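Local coordinates for protein cytosine deaminase (Klebsiella pneumoniae, PDB 4R85) that deaminates 5-methylcytosine, and probably cytosine, at an iron(II) centre in an amidohydrolase-fold active site, at residues Leu224-Glu227 with Ala228-Arg231; Gly246-Asp249 with Asn250-Ser254; Thr91-Asp94 with Thr95-Arg98. All coordinates share one frame; numbering follows the deposited sequence.

In the fold
All three contacts are local ones on the outer helices of the amidohydrolase barrel, and none supplies a residue to the iron(II) site. Contacts 1 and 2 are neighbours: helix 220-231 and helix 250-263 flank strand 237-240 in the chain, and the two contacts have centres 20 Å apart, with nearest atoms about 9 Å from each other. Contact 3, at the start of helix 92-108, lies on the opposite side of the chain's centre from contact 2, their centres 42 Å apart, and its centre is 36 Å from that of contact 1. The side chain of Leu224 in contact 1 is about 13 Å from the iron, and that of Arg98 in contact 3 about 12 Å from 5-methylcytosine.

Contact 1. Residues Leu224-Glu227 with Ala228-Arg231; sequences LAEE and ARVR
Two salt bridges, Glu226 to Arg229 and Glu227 to Arg231, run along helix 220-231, an i to i+3 and an i to i+4 pair on neighbouring parts of one helix. The helix is the crossover of a beta-alpha-beta unit of the TIM-type amidohydrolase barrel, linking strand 205-209 to strand 237-240. Four main-chain bonds carry the helix through the segment, from Ala228 N to Leu224 O at one end to Arg231 N to Glu227 O at the other.

Glu226 and Arg229 lie alongside each other, pointing the same way. The guanidinium presents its NE edge, and each nitrogen takes its own oxygen: NE of Arg229 reaches OE1 of Glu226 at 2.9 Å, while NH2 of Arg229 reaches OE2 of Glu226, also at 2.9 Å. Both bonds are nearly straight and arrive on the syn side, somewhat out of the carboxylate plane, and the planes of the two groups are only 28° apart. Bends at chi2 of Glu226 and chi3 of Arg229 bring the flat ends together. OE2 of Glu226 also lies 3.3 Å from CG2 of Val230.

Leu224, Ala225 and Ala228 are buried: Leu224 and Ala228 lean on Val237 of the strand, and Ala225 meets Leu259 and Leu260 of helix 250-263. Glu227 and Arg231 border Met196 of helix 185-202.

Arg231 has a second anchor there: its NH1 is bound by Asp197 and Gln200, which should fix the rotation of the guanidinium. Toward Glu227 its grip differs from that of Arg229, for the planes stand 76° apart and a single oxygen takes both donors: OE2 of Glu227 accepts from NE of Arg231 at 2.9 Å through its anti lone pair and from NH2 of Arg231 at 3.0 Å from above the carboxylate plane.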
loop_
_atom_site.group_PDB
_atom_site.type_symbol
_atom_site.label_atom_id
_atom_site.label_comp_id
_atom_site.label_asym_id
_atom_site.label_seq_id
_atom_site.Cartn_x
_atom_site.Cartn_y
_atom_site.Cartn_z
ATOM N N LEU A 224 13.343 3.934 28.281
ATOM C CA LEU A 224 12.654 5.171 27.956
ATOM C C LEU A 224 11.315 5.281 28.700
ATOM O O LEU A 224 10.999 6.325 29.289
ATOM C CB LEU A 224 12.429 5.248 26.440
ATOM C CG LEU A 224 11.634 6.453 25.926
ATOM C CD1 LEU A 224 12.400 7.738 26.181
ATOM C CD2 LEU A 224 11.306 6.314 24.443
ATOM N N ALA A 225 10.535 4.211 28.670
ATOM C CA ALA A 225 9.214 4.224 29.308
ATOM C C ALA A 225 9.358 4.383 30.819
ATOM O O ALA A 225 8.584 5.112 31.451
ATOM C CB ALA A 225 8.430 2.950 28.961
ATOM N N GLU A 226 10.353 3.720 31.406
ATOM C CA GLU A 226 10.543 3.869 32.850
ATOM C C GLU A 226 10.968 5.289 33.247
ATOM O O GLU A 226 10.485 5.826 34.239
ATOM C CB GLU A 226 11.494 2.803 33.415
ATOM C CG GLU A 226 11.851 2.958 34.912
ATOM C CD GLU A 226 10.671 2.776 35.884
ATOM O OE1 GLU A 226 9.522 2.547 35.451
ATOM O OE2 GLU A 226 10.908 2.861 37.107
ATOM N N GLU A 227 11.865 5.903 32.476
ATOM C CA GLU A 227 12.242 7.281 32.769
ATOM C C GLU A 227 11.035 8.200 32.652
ATOM O O GLU A 227 10.838 9.089 33.478
ATOM C CB GLU A 227 13.365 7.741 31.831
ATOM C CG GLU A 227 14.701 7.076 32.169
ATOM C CD GLU A 227 15.035 7.217 33.654
ATOM O OE1 GLU A 227 15.301 6.184 34.315
ATOM O OE2 GLU A 227 15.019 8.364 34.164
ATOM N N ALA A 228 10.232 7.995 31.613
ATOM C CA ALA A 228 9.048 8.815 31.428
ATOM C C ALA A 228 8.089 8.659 32.614
ATOM O O ALA A 228 7.509 9.644 33.084
ATOM C CB ALA A 228 8.360 8.445 30.136
ATOM N N ARG A 229 7.929 7.425 33.093
ATOM C CA ARG A 229 6.991 7.139 34.194
ATOM C C ARG A 229 7.462 7.797 35.492
ATOM O O ARG A 229 6.703 8.495 36.162
ATOM C CB ARG A 229 6.833 5.624 34.407
ATOM C CG ARG A 229 5.756 5.257 35.453
ATOM C CD ARG A 229 5.883 3.810 35.949
ATOM N NE ARG A 229 7.133 3.609 36.679
ATOM C CZ ARG A 229 7.296 3.859 37.975
ATOM N NH1 ARG A 229 6.278 4.311 38.699
ATOM N NH2 ARG A 229 8.478 3.654 38.552
ATOM N N VAL A 230 8.730 7.580 35.827
ATOM C CA VAL A 230 9.328 8.121 37.049
ATOM C C VAL A 230 9.320 9.652 37.065
ATOM O O VAL A 230 9.086 10.281 38.108
ATOM C CB VAL A 230 10.771 7.589 37.215
ATOM C CG1 VAL A 230 11.571 8.442 38.192
ATOM C CG2 VAL A 230 10.745 6.138 37.660
ATOM N N ARG A 231 9.554 10.249 35.903
ATOM C CA ARG A 231 9.656 11.701 35.799
ATOM C C ARG A 231 8.282 12.346 35.618
ATOM O O ARG A 231 8.146 13.561 35.675
ATOM C CB ARG A 231 10.598 12.084 34.652
ATOM C CG ARG A 231 12.060 11.724 34.899
ATOM C CD ARG A 231 12.812 11.683 33.583
ATOM N NE ARG A 231 14.123 11.027 33.683
ATOM C CZ ARG A 231 15.293 11.661 33.682
ATOM N NH1 ARG A 231 15.341 12.982 33.595
ATOM N NH2 ARG A 231 16.425 10.963 33.754
#

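Contact 2. Residues Gly246-Asp249 with Asn250-Ser254; sequences GSYD and NAYCS
CG of Tyr248 anti to its carbonyl carbon (chi1 -80°) and CG of Tyr252 anti to its own amide nitrogen (chi1 171°) bring the two rings together. They form a T-shaped pair, with planes at 71° and centroids 5.2 Å apart. The edge of Tyr252 enters over one face of Tyr248, displaced toward the rim, and its CE2 approaches CD2 of Tyr248 to 3.8 Å. A water joins the two hydroxyls, donating to OH of Tyr248 at 3.0 Å and to OH of Tyr252 at 2.9 Å.

Asp249 is the N-cap of the helix that follows. Its OD2 accepts from N of Tyr252 at 2.9 Å through the anti lone pair, a nearly straight bond, and lies 3.0 Å from N of Ala251. Its carbonyl starts the helical ladder, taking N of Cys253 at 2.9 Å. CB of Cys253 packs on CB of Tyr248, and its SG lies at the edge of the Tyr248 ring.

Tyr252 on the first turn of helix 250-263 and Tyr248 in the preceding loop both reach toward helix 220-231 and the residues before it: OH of Tyr252 bonds to Glu222 on that helix, and OH of Tyr248 to the carbonyl of Ser218. Asn250 bonds to Arg292 and, across the dimer interface, to Ser283 of the second subunit. Residues 246-249 thus belong to a loop that leads from strand 237-240 into helix 250-263.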
loop_
_atom_site.group_PDB
_atom_site.type_symbol
_atom_site.label_atom_id
_atom_site.label_comp_id
_atom_site.label_asym_id
_atom_site.label_seq_id
_atom_site.Cartn_x
_atom_site.Cartn_y
_atom_site.Cartn_z
ATOM N N GLY A 246 8.223 -6.091 17.502
ATOM C CA GLY A 246 7.683 -7.111 16.615
ATOM C C GLY A 246 8.462 -8.421 16.602
ATOM O O GLY A 246 8.022 -9.399 15.999
ATOM N N SER A 247 9.615 -8.449 17.270
ATOM C CA SER A 247 10.364 -9.689 17.424
ATOM C C SER A 247 10.584 -10.100 18.893
ATOM O O SER A 247 11.304 -11.068 19.154
ATOM C CB SER A 247 11.723 -9.571 16.712
ATOM O OG SER A 247 11.546 -9.304 15.323
ATOM N N TYR A 248 9.989 -9.377 19.851
ATOM C CA TYR A 248 10.260 -9.661 21.270
ATOM C C TYR A 248 9.796 -11.044 21.693
ATOM O O TYR A 248 8.826 -11.595 21.162
ATOM C CB TYR A 248 9.595 -8.647 22.223
ATOM C CG TYR A 248 10.314 -7.327 22.381
ATOM C CD1 TYR A 248 11.623 -7.162 21.929
ATOM C CD2 TYR A 248 9.684 -6.245 22.986
ATOM C CE1 TYR A 248 12.271 -5.946 22.069
ATOM C CE2 TYR A 248 10.324 -5.026 23.132
ATOM C CZ TYR A 248 11.615 -4.884 22.669
ATOM O OH TYR A 248 12.250 -3.668 22.814
ATOM N N ASP A 249 10.496 -11.596 22.669
ATOM C CA ASP A 249 9.969 -12.725 23.403
ATOM C C ASP A 249 8.578 -12.334 23.909
ATOM O O ASP A 249 8.377 -11.223 24.397
ATOM C CB ASP A 249 10.871 -13.048 24.585
ATOM C CG ASP A 249 10.305 -14.158 25.443
ATOM O OD1 ASP A 249 10.578 -15.339 25.130
ATOM O OD2 ASP A 249 9.573 -13.848 26.413
ATOM N N ASN A 250 7.621 -13.234 23.773
ATOM C CA ASN A 250 6.238 -12.918 24.116
ATOM C C ASN A 250 5.945 -12.766 25.597
ATOM O O ASN A 250 5.098 -11.952 25.967
ATOM C CB ASN A 250 5.286 -13.920 23.476
ATOM C CG ASN A 250 5.289 -13.814 21.981
ATOM O OD1 ASN A 250 5.406 -12.718 21.431
ATOM N ND2 ASN A 250 5.191 -14.949 21.305
ATOM N N ALA A 251 6.629 -13.541 26.441
ATOM C CA ALA A 251 6.456 -13.420 27.889
ATOM C C ALA A 251 6.999 -12.075 28.372
ATOM O O ALA A 251 6.351 -11.366 29.163
ATOM C CB ALA A 251 7.142 -14.575 28.614
ATOM N N TYR A 252 8.178 -11.713 27.879
ATOM C CA TYR A 252 8.733 -10.392 28.149
ATOM C C TYR A 252 7.796 -9.299 27.666
ATOM O O TYR A 252 7.558 -8.326 28.374
ATOM C CB TYR A 252 10.092 -10.219 27.467
ATOM C CG TYR A 252 10.595 -8.790 27.534
ATOM C CD1 TYR A 252 10.929 -8.201 28.760
ATOM C CD2 TYR A 252 10.713 -8.027 26.388
ATOM C CE1 TYR A 252 11.385 -6.886 28.824
ATOM C CE2 TYR A 252 11.178 -6.714 26.438
ATOM C CZ TYR A 252 11.511 -6.157 27.649
ATOM O OH TYR A 252 11.959 -4.858 27.670
ATOM N N CYS A 253 7.271 -9.445 26.451
ATOM C CA CYS A 253 6.456 -8.373 25.887
ATOM C C CYS A 253 5.172 -8.164 26.689
ATOM O O CYS A 253 4.732 -7.028 26.879
ATOM C CB CYS A 253 6.140 -8.611 24.417
ATOM S SG CYS A 253 5.644 -7.105 23.552
ATOM N N SER A 254 4.569 -9.257 27.148
ATOM C CA SER A 254 3.405 -9.156 28.015
ATOM C C SER A 254 3.719 -8.380 29.296
ATOM O O SER A 254 2.925 -7.528 29.735
ATOM C CB SER A 254 2.883 -10.542 28.383
ATOM O OG SER A 254 1.698 -10.423 29.163
HETATM O O HOH W 1 11.978 -2.818 25.639
#

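Contact 3. Residues Thr91-Asp94 with Thr95-Arg98; sequences TPED and TRQR
Arg98 holds Asp94 side-on through a salt bridge, four residues on in helix 92-108: its NE reaches OD1 of Asp94 at 3.0 Å and its NH2 reaches OD2 of Asp94 at 3.1 Å. Both come from above the carboxylate plane, and a bend at chi3 (-73°) turns the guanidinium back to its partner. One hydrogen bond, also part of a salt bridge, joins Glu93 to Arg96, OE2 of Glu93 to NH1 of Arg96 at 3.1 Å on the syn lone pair. Asp94, Arg96 and Arg98 have further partners: Arg86 binds Asp94, Glu137 binds Arg96, and the carbonyls of Asp60 and Thr62 take NH1 of Arg98.

The same Glu93 OE2 rests 3.2 Å from CG of Gln97, whose side chain crosses that of Glu93 at about a right angle.

Among the hydroxyls, OG1 of Thr91 accepts from N of Asp94 at 3.0 Å. O of Thr91 takes both N and OG1 of Thr95, the hydroxyl coming from above the carbonyl plane. Thr95 itself packs on Ala127 and Ala130 of helix 126-137. Threonine before proline, with its hydroxyl on the third amide beyond, is a classic helix N-cap.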
loop_
_atom_site.group_PDB
_atom_site.type_symbol
_atom_site.label_atom_id
_atom_site.label_comp_id
_atom_site.label_asym_id
_atom_site.label_seq_id
_atom_site.Cartn_x
_atom_site.Cartn_y
_atom_site.Cartn_z
ATOM N N THR A 91 23.668 22.298 2.374
ATOM C CA THR A 91 23.702 23.721 2.688
ATOM C C THR A 91 22.316 24.113 3.195
ATOM O O THR A 91 21.338 23.395 2.940
ATOM C CB THR A 91 24.030 24.573 1.465
ATOM O OG1 THR A 91 22.932 24.526 0.550
ATOM C CG2 THR A 91 25.316 24.090 0.775
ATOM N N PRO A 92 22.224 25.241 3.923
ATOM C CA PRO A 92 20.910 25.730 4.359
ATOM C C PRO A 92 19.958 25.980 3.186
ATOM O O PRO A 92 18.788 25.628 3.281
ATOM C CB PRO A 92 21.245 27.047 5.064
ATOM C CG PRO A 92 22.654 26.856 5.558
ATOM C CD PRO A 92 23.329 26.044 4.488
ATOM N N GLU A 93 20.444 26.562 2.095
ATOM C CA GLU A 93 19.562 26.839 0.961
ATOM C C GLU A 93 19.089 25.558 0.259
ATOM O O GLU A 93 17.936 25.460 -0.168
ATOM C CB GLU A 93 20.220 27.790 -0.034
ATOM C CG GLU A 93 19.260 28.314 -1.084
ATOM C CD GLU A 93 17.929 28.756 -0.485
ATOM O OE1 GLU A 93 17.931 29.592 0.448
ATOM O OE2 GLU A 93 16.881 28.254 -0.943
ATOM N N ASP A 94 19.986 24.585 0.147
ATOM C CA ASP A 94 19.647 23.260 -0.377
ATOM C C ASP A 94 18.557 22.603 0.480
ATOM O O ASP A 94 17.565 22.077 -0.035
ATOM C CB ASP A 94 20.921 22.394 -0.406
ATOM C CG ASP A 94 20.636 20.905 -0.535
ATOM O OD1 ASP A 94 19.931 20.506 -1.484
ATOM O OD2 ASP A 94 21.139 20.132 0.312
ATOM N N THR A 95 18.740 22.648 1.792
ATOM C CA THR A 95 17.794 22.025 2.706
ATOM C C THR A 95 16.439 22.706 2.603
ATOM O O THR A 95 15.401 22.047 2.514
ATOM C CB THR A 95 18.313 22.094 4.143
ATOM O OG1 THR A 95 19.570 21.411 4.211
ATOM C CG2 THR A 95 17.321 21.454 5.132
ATOM N N ARG A 96 16.460 24.033 2.595
ATOM C CA ARG A 96 15.232 24.814 2.523
ATOM C C ARG A 96 14.387 24.455 1.306
ATOM O O ARG A 96 13.177 24.243 1.423
ATOM C CB ARG A 96 15.562 26.303 2.492
ATOM C CG ARG A 96 14.363 27.191 2.267
ATOM C CD ARG A 96 14.791 28.653 2.220
ATOM N NE ARG A 96 13.664 29.516 1.898
ATOM C CZ ARG A 96 13.319 29.845 0.660
ATOM N NH1 ARG A 96 14.028 29.388 -0.365
ATOM N NH2 ARG A 96 12.272 30.630 0.445
ATOM N N GLN A 97 15.031 24.380 0.142
ATOM C CA GLN A 97 14.323 24.106 -1.104
ATOM C C GLN A 97 13.673 22.725 -1.124
ATOM O O GLN A 97 12.506 22.588 -1.517
ATOM C CB GLN A 97 15.256 24.291 -2.302
ATOM C CG GLN A 97 15.660 25.747 -2.514
ATOM C CD GLN A 97 16.810 25.897 -3.482
ATOM O OE1 GLN A 97 17.492 24.923 -3.808
ATOM N NE2 GLN A 97 17.039 27.125 -3.948
ATOM N N ARG A 98 14.419 21.712 -0.697
ATOM C CA ARG A 98 13.884 20.348 -0.623
ATOM C C ARG A 98 12.779 20.216 0.424
ATOM O O ARG A 98 11.756 19.564 0.193
ATOM C CB ARG A 98 15.003 19.344 -0.328
ATOM C CG ARG A 98 16.010 19.198 -1.466
ATOM C CD ARG A 98 17.094 18.148 -1.152
ATOM N NE ARG A 98 18.054 18.619 -0.153
ATOM C CZ ARG A 98 18.005 18.325 1.146
ATOM N NH1 ARG A 98 17.037 17.560 1.634
ATOM N NH2 ARG A 98 18.924 18.812 1.970
#